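PDB 4E0A: BH1408 protein from Bacillus halodurans, which probably acts as an N-acetyltransferase of the GNAT family, transferring an acetyl group to an amino group. Local coordinates for residues A[3-8]-A[55-60]; A[67-72]-A[91-96]; A[17-22]-A[37-42]. The protein carries 1 engineered substitution. All coordinates share one frame; numbering follows the deposited sequence.

Contact 1: residues A[3-8]-A[55-60]; sequences IREATV and TVLVFV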
loop_
_atom_site.group_PDB
_atom_site.type_symbol
_atom_site.label_atom_id
_atom_site.label_comp_id
_atom_site.label_asym_id
_atom_site.label_seq_id
_atom_site.Cartn_x
_atom_site.Cartn_y
_atom_site.Cartn_z
ATOM N N ILE A 3 3.695 27.713 -12.044
ATOM C CA ILE A 3 3.749 26.765 -10.942
ATOM C C ILE A 3 4.600 27.381 -9.823
ATOM O O ILE A 3 5.677 27.919 -10.069
ATOM C CB ILE A 3 4.334 25.399 -11.394
ATOM C CG1 ILE A 3 3.395 24.756 -12.418
ATOM C CG2 ILE A 3 4.553 24.458 -10.196
ATOM C CD1 ILE A 3 3.889 23.428 -12.966
ATOM N N ARG A 4 4.095 27.327 -8.596
ATOM C CA ARG A 4 4.815 27.859 -7.443
ATOM C C ARG A 4 4.466 27.013 -6.235
ATOM O O ARG A 4 3.521 26.239 -6.275
ATOM C CB ARG A 4 4.430 29.319 -7.174
ATOM C CG ARG A 4 2.934 29.556 -7.003
ATOM C CD ARG A 4 2.675 30.885 -6.288
ATOM N NE ARG A 4 1.250 31.190 -6.170
ATOM C CZ ARG A 4 0.460 30.739 -5.200
ATOM N NH1 ARG A 4 0.950 29.944 -4.261
ATOM N NH2 ARG A 4 -0.830 31.073 -5.174
ATOM N N GLU A 5 5.225 27.158 -5.158
ATOM C CA GLU A 5 4.833 26.530 -3.913
ATOM C C GLU A 5 3.605 27.222 -3.366
ATOM O O GLU A 5 3.390 28.407 -3.596
ATOM C CB GLU A 5 5.979 26.533 -2.894
ATOM C CG GLU A 5 7.142 25.640 -3.308
ATOM C CD GLU A 5 8.005 25.203 -2.130
ATOM O OE1 GLU A 5 7.866 25.773 -1.029
ATOM O OE2 GLU A 5 8.822 24.278 -2.311
ATOM N N ALA A 6 2.783 26.457 -2.659
ATOM C CA ALA A 6 1.577 26.987 -2.053
ATOM C C ALA A 6 1.909 27.934 -0.905
ATOM O O ALA A 6 3.016 27.917 -0.344
ATOM C CB ALA A 6 0.701 25.842 -1.545
ATOM N N THR A 7 0.947 28.772 -0.563
ATOM C CA THR A 7 1.000 29.466 0.713
ATOM C C THR A 7 -0.247 29.091 1.500
ATOM O O THR A 7 -1.175 28.475 0.964
ATOM C CB THR A 7 1.069 30.995 0.551
ATOM O OG1 THR A 7 -0.251 31.515 0.358
ATOM C CG2 THR A 7 1.949 31.375 -0.633
ATOM N N VAL A 8 -0.272 29.471 2.769
ATOM C CA VAL A 8 -1.417 29.180 3.625
ATOM C C VAL A 8 -2.710 29.736 3.029
ATOM O O VAL A 8 -3.753 29.094 3.080
ATOM C CB VAL A 8 -1.177 29.684 5.070
ATOM C CG1 VAL A 8 -2.490 29.838 5.829
ATOM C CG2 VAL A 8 -0.226 28.732 5.796
ATOM N N THR A 55 6.183 19.210 0.638
ATOM C CA THR A 55 6.109 20.357 -0.253
ATOM C C THR A 55 4.734 20.393 -0.926
ATOM O O THR A 55 4.223 19.360 -1.358
ATOM C CB THR A 55 7.174 20.265 -1.367
ATOM O OG1 THR A 55 8.476 20.136 -0.784
ATOM C CG2 THR A 55 7.128 21.504 -2.256
ATOM N N VAL A 56 4.146 21.579 -1.027
ATOM C CA VAL A 56 2.877 21.716 -1.739
ATOM C C VAL A 56 3.061 22.621 -2.939
ATOM O O VAL A 56 3.580 23.730 -2.806
ATOM C CB VAL A 56 1.778 22.271 -0.836
ATOM C CG1 VAL A 56 0.441 22.275 -1.585
ATOM C CG2 VAL A 56 1.693 21.442 0.452
ATOM N N LEU A 57 2.667 22.129 -4.113
ATOM C CA LEU A 57 2.820 22.863 -5.380
ATOM C C LEU A 57 1.449 23.230 -5.918
ATOM O O LEU A 57 0.525 22.437 -5.804
ATOM C CB LEU A 57 3.507 21.970 -6.405
ATOM C CG LEU A 57 4.946 21.585 -6.077
ATOM C CD1 LEU A 57 5.400 20.403 -6.945
ATOM C CD2 LEU A 57 5.846 22.793 -6.290
ATOM N N VAL A 58 1.304 24.424 -6.491
ATOM C CA VAL A 58 0.040 24.806 -7.123
ATOM C C VAL A 58 0.278 25.348 -8.519
ATOM O O VAL A 58 1.313 25.953 -8.796
ATOM C CB VAL A 58 -0.755 25.888 -6.323
ATOM C CG1 VAL A 58 -1.209 25.358 -4.961
ATOM C CG2 VAL A 58 0.064 27.176 -6.172
ATOM N N PHE A 59 -0.683 25.095 -9.397
ATOM C CA PHE A 59 -0.695 25.657 -10.728
ATOM C C PHE A 59 -1.714 26.793 -10.725
ATOM O O PHE A 59 -2.870 26.590 -10.347
ATOM C CB PHE A 59 -1.121 24.603 -11.758
ATOM C CG PHE A 59 -1.222 25.148 -13.156
ATOM C CD1 PHE A 59 -2.431 25.610 -13.648
ATOM C CD2 PHE A 59 -0.098 25.218 -13.971
ATOM C CE1 PHE A 59 -2.519 26.127 -14.928
ATOM C CE2 PHE A 59 -0.185 25.727 -15.247
ATOM C CZ PHE A 59 -1.401 26.176 -15.726
ATOM N N VAL A 60 -1.290 27.990 -11.130
ATOM C CA VAL A 60 -2.187 29.145 -11.159
ATOM C C VAL A 60 -2.308 29.653 -12.582
ATOM O O VAL A 60 -1.301 29.965 -13.220
ATOM C CB VAL A 60 -1.680 30.318 -10.281
ATOM C CG1 VAL A 60 -2.662 31.461 -10.337
ATOM C CG2 VAL A 60 -1.439 29.873 -8.851
HETATM O O HOH W 1 5.508 23.885 0.233
#
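Val58 CG2 lies over one face of the Arg4 guanidinium, 3.5 Å from Arg4 NH1 and displaced toward the rim of the group, while Val60 CG2 approaches obliquely at 3.9 Å from Arg4 NH2. In the guanidinium plane, NH1 donates to the carbonyl O of Glu5, next along the chain. NH1 also forms a salt bridge with Asp10 OD2, and the two bonds help fix the rotation of the group. The Phe59 ring receives Ile3 CG1 at its edge, 3.9 Å from CD2. Arg4 CG sits between its own N and carbonyl carbon (chi1 55°), which sets it 3.8 Å from Val58 CG2, and the chain continues extended to NE. An alanine in place of this arginine would probably leave Asp10 without its charged mate and Val58 CG2 without the flat group above it. The backbones pair antiparallel: Arg4 and Val58 exchange two nearly straight bonds, Arg4 N to Val58 O at 3.1 Å and Val58 N to Arg4 O at 2.9 Å. Ala6 N donates to Val56 O at 2.8 Å as the chain leaves the strand; Ala6 CB then packs on Val56 CG1 at 3.6 Å. This is the pairing of the first two strands of the GNAT-family sheet; within this chain strand 2-5 is an outermost strand, with 54-62 between it and 65-77. Ile3, Leu57 and Phe59 face helix 105-119, whereas Val56 meets helix 42-50.

Contact 2: residues A[67-72]-A[91-96]; sequences GAYSVI and ISDLCV. With PO4 (phosphate ion), chain E.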
loop_
_atom_site.group_PDB
_atom_site.type_symbol
_atom_site.label_atom_id
_atom_site.label_comp_id
_atom_site.label_asym_id
_atom_site.label_seq_id
_atom_site.Cartn_x
_atom_site.Cartn_y
_atom_site.Cartn_z
ATOM N N GLY A 67 -5.715 26.001 -10.460
ATOM C CA GLY A 67 -6.163 24.961 -11.369
ATOM C C GLY A 67 -5.750 23.543 -11.003
ATOM O O GLY A 67 -6.337 22.588 -11.494
ATOM N N ALA A 68 -4.733 23.405 -10.151
ATOM C CA ALA A 68 -4.218 22.095 -9.771
ATOM C C ALA A 68 -3.308 22.234 -8.564
ATOM O O ALA A 68 -2.752 23.300 -8.321
ATOM C CB ALA A 68 -3.426 21.490 -10.924
ATOM N N TYR A 69 -3.129 21.152 -7.823
ATOM C CA TYR A 69 -2.122 21.172 -6.768
ATOM C C TYR A 69 -1.619 19.776 -6.506
ATOM O O TYR A 69 -2.226 18.776 -6.918
ATOM C CB TYR A 69 -2.679 21.751 -5.464
ATOM C CG TYR A 69 -3.442 20.736 -4.641
ATOM C CD1 TYR A 69 -4.766 20.438 -4.939
ATOM C CD2 TYR A 69 -2.835 20.066 -3.572
ATOM C CE1 TYR A 69 -5.488 19.493 -4.202
ATOM C CE2 TYR A 69 -3.568 19.109 -2.812
ATOM C CZ TYR A 69 -4.889 18.836 -3.151
ATOM O OH TYR A 69 -5.632 17.905 -2.438
ATOM N N SER A 70 -0.511 19.706 -5.789
ATOM C CA SER A 70 0.027 18.417 -5.396
ATOM C C SER A 70 0.689 18.540 -4.035
ATOM O O SER A 70 1.221 19.605 -3.683
ATOM C CB SER A 70 1.038 17.911 -6.434
ATOM O OG SER A 70 1.488 16.608 -6.087
ATOM N N VAL A 71 0.617 17.462 -3.253
ATOM C CA VAL A 71 1.348 17.385 -2.003
ATOM C C VAL A 71 2.311 16.213 -2.094
ATOM O O VAL A 71 1.906 15.112 -2.449
ATOM C CB VAL A 71 0.409 17.129 -0.813
ATOM C CG1 VAL A 71 1.227 17.026 0.481
ATOM C CG2 VAL A 71 -0.637 18.234 -0.714
ATOM N N ILE A 72 3.583 16.451 -1.786
ATOM C CA ILE A 72 4.592 15.404 -1.899
ATOM C C ILE A 72 5.401 15.371 -0.613
ATOM O O ILE A 72 5.427 16.350 0.133
ATOM C CB ILE A 72 5.527 15.614 -3.122
ATOM C CG1 ILE A 72 6.435 16.824 -2.910
ATOM C CG2 ILE A 72 4.720 15.767 -4.422
ATOM C CD1 ILE A 72 7.218 17.207 -4.145
ATOM N N ILE A 91 3.919 10.940 -3.525
ATOM C CA ILE A 91 2.863 11.879 -3.868
ATOM C C ILE A 91 1.597 11.462 -3.124
ATOM O O ILE A 91 0.973 10.467 -3.480
ATOM C CB ILE A 91 2.581 11.875 -5.380
ATOM C CG1 ILE A 91 3.850 12.236 -6.175
ATOM C CG2 ILE A 91 1.445 12.830 -5.694
ATOM C CD1 ILE A 91 3.670 12.097 -7.674
ATOM N N SER A 92 1.224 12.222 -2.099
ATOM C CA SER A 92 0.026 11.923 -1.314
ATOM C C SER A 92 -1.239 12.518 -1.939
ATOM O O SER A 92 -2.337 12.000 -1.746
ATOM C CB SER A 92 0.198 12.405 0.131
ATOM O OG SER A 92 0.336 13.812 0.178
ATOM N N ASP A 93 -1.077 13.585 -2.715
ATOM C CA ASP A 93 -2.197 14.200 -3.420
ATOM C C ASP A 93 -1.733 14.780 -4.748
ATOM O O ASP A 93 -0.642 15.344 -4.842
ATOM C CB ASP A 93 -2.808 15.324 -2.576
ATOM C CG ASP A 93 -3.250 14.845 -1.200
ATOM O OD1 ASP A 93 -2.438 14.923 -0.241
ATOM O OD2 ASP A 93 -4.396 14.359 -1.093
ATOM N N LEU A 94 -2.564 14.654 -5.770
ATOM C CA LEU A 94 -2.359 15.404 -7.009
ATOM C C LEU A 94 -3.701 15.561 -7.699
ATOM O O LEU A 94 -4.215 14.613 -8.318
ATOM C CB LEU A 94 -1.325 14.726 -7.926
ATOM C CG LEU A 94 -0.752 15.528 -9.108
ATOM C CD1 LEU A 94 0.545 14.918 -9.608
ATOM C CD2 LEU A 94 -1.751 15.662 -10.279
ATOM N N CYS A 95 -4.261 16.766 -7.609
ATOM C CA CYS A 95 -5.596 17.030 -8.123
ATOM C C CYS A 95 -5.573 18.119 -9.185
ATOM O O CYS A 95 -4.955 19.163 -8.995
ATOM C CB CYS A 95 -6.528 17.468 -6.989
ATOM S SG CYS A 95 -6.531 16.398 -5.526
ATOM N N VAL A 96 -6.250 17.867 -10.298
ATOM C CA VAL A 96 -6.482 18.888 -11.306
ATOM C C VAL A 96 -7.983 19.151 -11.298
ATOM O O VAL A 96 -8.776 18.213 -11.301
ATOM C CB VAL A 96 -6.031 18.428 -12.708
ATOM C CG1 VAL A 96 -6.369 19.472 -13.759
ATOM C CG2 VAL A 96 -4.526 18.112 -12.722
HETATM P P PO4 E . -2.375 10.420 -5.632
HETATM O O1 PO4 E . -3.160 11.535 -4.987
HETATM O O2 PO4 E . -3.055 9.959 -6.904
HETATM O O3 PO4 E . -0.991 10.911 -5.965
HETATM O O4 PO4 E . -2.266 9.273 -4.657
#
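Tyr69 and Cys95 form a hydrogen-bonded antiparallel pair, Tyr69 N to Cys95 O and Cys95 N to Tyr69 O, both 2.9 Å. Farther along, Val71 faces both Ser92 and Asp93, a classic beta bulge: Val71 O takes Ser92 N at 3.0 Å and, weakly, Asp93 N at 3.4 Å. Asp93 O is gripped twice, by Val71 N and by Ser70 OG at 2.8 Å in the carbonyl plane; OG is brought there by lying anti to its backbone N (chi1 -176°). Among nonpolar contacts, Cys95 SG meets the Tyr69 ring obliquely, 3.5 Å from CE1, as a sulfur-aromatic contact. Val71 CG2 lies in plane at the ring's edge, and Val71 and Asp93 stand side by side. On the other face, Ile72 CG2 packs on Ile91 CG1 at 4.0 Å. A phosphate ion, probably from the crystallisation liquor, accepts a weak bond from Leu94 N beside the bulge and does not by itself identify a binding site. A bulge in the fourth strand is a feature of GNAT folds, where it commonly takes part in binding acetyl-CoA; the bulge in 86-96, which turns two successive N-H groups toward Val71 O, is consistent with that role here.

Contact 3: residues A[17-22]-A[37-42]; sequences LHTQVH and EPTLNP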
loop_
_atom_site.group_PDB
_atom_site.type_symbol
_atom_site.label_atom_id
_atom_site.label_comp_id
_atom_site.label_asym_id
_atom_site.label_seq_id
_atom_site.Cartn_x
_atom_site.Cartn_y
_atom_site.Cartn_z
ATOM N N LEU A 17 -10.565 21.661 -4.548
ATOM C CA LEU A 17 -10.039 20.636 -5.448
ATOM C C LEU A 17 -9.941 19.277 -4.765
ATOM O O LEU A 17 -10.284 18.261 -5.364
ATOM C CB LEU A 17 -8.659 21.040 -5.978
ATOM C CG LEU A 17 -8.609 21.882 -7.257
ATOM C CD1 LEU A 17 -9.688 22.943 -7.337
ATOM C CD2 LEU A 17 -7.226 22.519 -7.359
ATOM N N HIS A 18 -9.475 19.253 -3.521
ATOM C CA HIS A 18 -9.362 17.987 -2.807
ATOM C C HIS A 18 -10.732 17.322 -2.682
ATOM O O HIS A 18 -10.864 16.100 -2.811
ATOM C CB HIS A 18 -8.737 18.175 -1.427
ATOM C CG HIS A 18 -8.540 16.887 -0.685
ATOM N ND1 HIS A 18 -9.490 16.366 0.169
ATOM C CD2 HIS A 18 -7.506 16.011 -0.673
ATOM C CE1 HIS A 18 -9.048 15.230 0.679
ATOM N NE2 HIS A 18 -7.850 14.990 0.183
ATOM N N THR A 19 -11.750 18.146 -2.460
ATOM C CA THR A 19 -13.116 17.657 -2.309
ATOM C C THR A 19 -13.683 16.997 -3.572
ATOM O O THR A 19 -14.367 15.974 -3.464
ATOM C CB THR A 19 -14.044 18.770 -1.782
ATOM O OG1 THR A 19 -13.640 19.095 -0.448
ATOM C CG2 THR A 19 -15.510 18.309 -1.760
ATOM N N GLN A 20 -13.420 17.571 -4.753
ATOM C CA GLN A 20 -13.814 16.925 -6.005
ATOM C C GLN A 20 -13.329 15.482 -6.017
ATOM O O GLN A 20 -14.108 14.554 -6.262
ATOM C CB GLN A 20 -13.233 17.653 -7.226
ATOM C CG GLN A 20 -13.718 19.063 -7.419
ATOM C CD GLN A 20 -13.044 19.750 -8.596
ATOM O OE1 GLN A 20 -12.273 19.134 -9.339
ATOM N NE2 GLN A 20 -13.327 21.034 -8.767
ATOM N N VAL A 21 -12.039 15.296 -5.747
ATOM C CA VAL A 21 -11.457 13.959 -5.776
ATOM C C VAL A 21 -11.985 13.099 -4.621
ATOM O O VAL A 21 -12.304 11.919 -4.813
ATOM C CB VAL A 21 -9.908 13.995 -5.796
ATOM C CG1 VAL A 21 -9.323 12.610 -5.546
ATOM C CG2 VAL A 21 -9.409 14.543 -7.140
ATOM N N HIS A 22 -12.119 13.692 -3.436
ATOM C CA HIS A 22 -12.633 12.921 -2.310
ATOM C C HIS A 22 -14.030 12.394 -2.592
ATOM O O HIS A 22 -14.311 11.215 -2.367
ATOM C CB HIS A 22 -12.665 13.706 -1.007
ATOM C CG HIS A 22 -12.961 12.833 0.169
ATOM N ND1 HIS A 22 -12.070 11.884 0.614
ATOM C CD2 HIS A 22 -14.065 12.709 0.941
ATOM C CE1 HIS A 22 -12.598 11.235 1.639
ATOM N NE2 HIS A 22 -13.806 11.717 1.859
ATOM N N GLU A 37 -17.460 17.709 5.412
ATOM C CA GLU A 37 -17.173 19.067 4.985
ATOM C C GLU A 37 -16.396 19.739 6.115
ATOM O O GLU A 37 -16.937 19.916 7.211
ATOM C CB GLU A 37 -18.486 19.818 4.719
ATOM C CG GLU A 37 -19.467 19.091 3.794
ATOM C CD GLU A 37 -20.755 19.882 3.584
ATOM O OE1 GLU A 37 -21.605 19.901 4.499
ATOM O OE2 GLU A 37 -20.891 20.514 2.517
ATOM N N PRO A 38 -15.125 20.109 5.870
ATOM C CA PRO A 38 -14.380 19.957 4.616
ATOM C C PRO A 38 -13.797 18.564 4.519
ATOM O O PRO A 38 -13.988 17.804 5.448
ATOM C CB PRO A 38 -13.249 20.987 4.753
ATOM C CG PRO A 38 -12.999 21.084 6.198
ATOM C CD PRO A 38 -14.325 20.793 6.907
ATOM N N THR A 39 -13.118 18.251 3.418
ATOM C CA THR A 39 -12.464 16.955 3.250
ATOM C C THR A 39 -10.982 17.112 3.507
ATOM O O THR A 39 -10.276 16.133 3.686
ATOM C CB THR A 39 -12.643 16.400 1.826
ATOM O OG1 THR A 39 -11.989 17.267 0.882
ATOM C CG2 THR A 39 -14.132 16.288 1.481
ATOM N N LEU A 40 -10.518 18.358 3.520
ATOM C CA LEU A 40 -9.120 18.673 3.801
ATOM C C LEU A 40 -9.031 19.547 5.051
ATOM O O LEU A 40 -9.601 20.643 5.116
ATOM C CB LEU A 40 -8.454 19.389 2.610
ATOM C CG LEU A 40 -7.001 19.847 2.821
ATOM C CD1 LEU A 40 -6.079 18.667 3.085
ATOM C CD2 LEU A 40 -6.494 20.669 1.625
ATOM N N ASN A 41 -8.306 19.061 6.046
ATOM C CA ASN A 41 -8.149 19.814 7.286
ATOM C C ASN A 41 -7.189 20.981 7.051
ATOM O O ASN A 41 -6.108 20.790 6.492
ATOM C CB ASN A 41 -7.637 18.867 8.386
ATOM C CG ASN A 41 -7.427 19.565 9.712
ATOM O OD1 ASN A 41 -6.619 20.482 9.818
ATOM N ND2 ASN A 41 -8.133 19.106 10.747
ATOM N N PRO A 42 -7.594 22.199 7.450
ATOM C CA PRO A 42 -6.767 23.397 7.254
ATOM C C PRO A 42 -5.425 23.362 7.995
ATOM O O PRO A 42 -4.418 23.777 7.422
ATOM C CB PRO A 42 -7.658 24.538 7.776
ATOM C CG PRO A 42 -8.658 23.880 8.650
ATOM C CD PRO A 42 -8.891 22.521 8.069
#
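The helical turn 17-22 meets the irregular segment 37-42 most closely at Thr19 and Thr39, whose CA atoms are 5.6 Å apart, where the chain has just passed a cis peptide bond before Pro38. Thr39 carries the contact, its side chain set among His18, Thr19 and His22. Its OG1 lies between its own backbone N and carbonyl carbon (chi1 64°), and two hydrogen bonds grip it there. One joins it to His18 ND1, 2.8 Å away, at the edge of the imidazole near the ring plane and almost straight at 170°; the other joins it to Thr19 OG1, also at 2.8 Å. Thr19 OG1 is in turn bonded to the carbonyl O of Ala15 one turn earlier in the helix, so the hydroxyls and the imidazole form a short polar chain on the helix surface. In the GNAT domain this ties the connection between helix 11-28 and helix 42-50 back onto the first of them, and Asn41 then serves as N-cap of the second, its OD1 accepting from the backbone N of the engineered Arg44. The methyl of Thr39 takes a different course: CG2 rests obliquely against the His22 ring, 3.6 Å from CD2. His22 NE2 is bonded to the carbonyl O of Arg34, which helps hold that ring in its rotation. Leu40 CB touches the His18 ring obliquely, 4.0 Å from ND1. Beyond the helix, His18 packs on Tyr69 and Asp93 of the sheet, and His22 on Thr82 of the second subunit.

From the N terminus, strand 2-5 is followed, after a short loop, by helix 11-28, and contact 3 folds the loop that comes next back onto that helix before helix 42-50 begins. Strand 54-62 then returns beside 2-5, so contact 1 closes a long, mostly helical loop that encloses contact 3 entirely, although the two do not touch. Contact 2 comes afterwards in series, closing the hairpin of strands 65-77 and 86-96. Contacts 1 and 2 share one sheet, joined where 54-62 pairs with 65-77, for example through Leu57 O and Ser70 N. Contact 3 reaches that sheet through its helix, whose His18 and Val21 lie against Tyr69, Asp93 and Cys95 of contact 2.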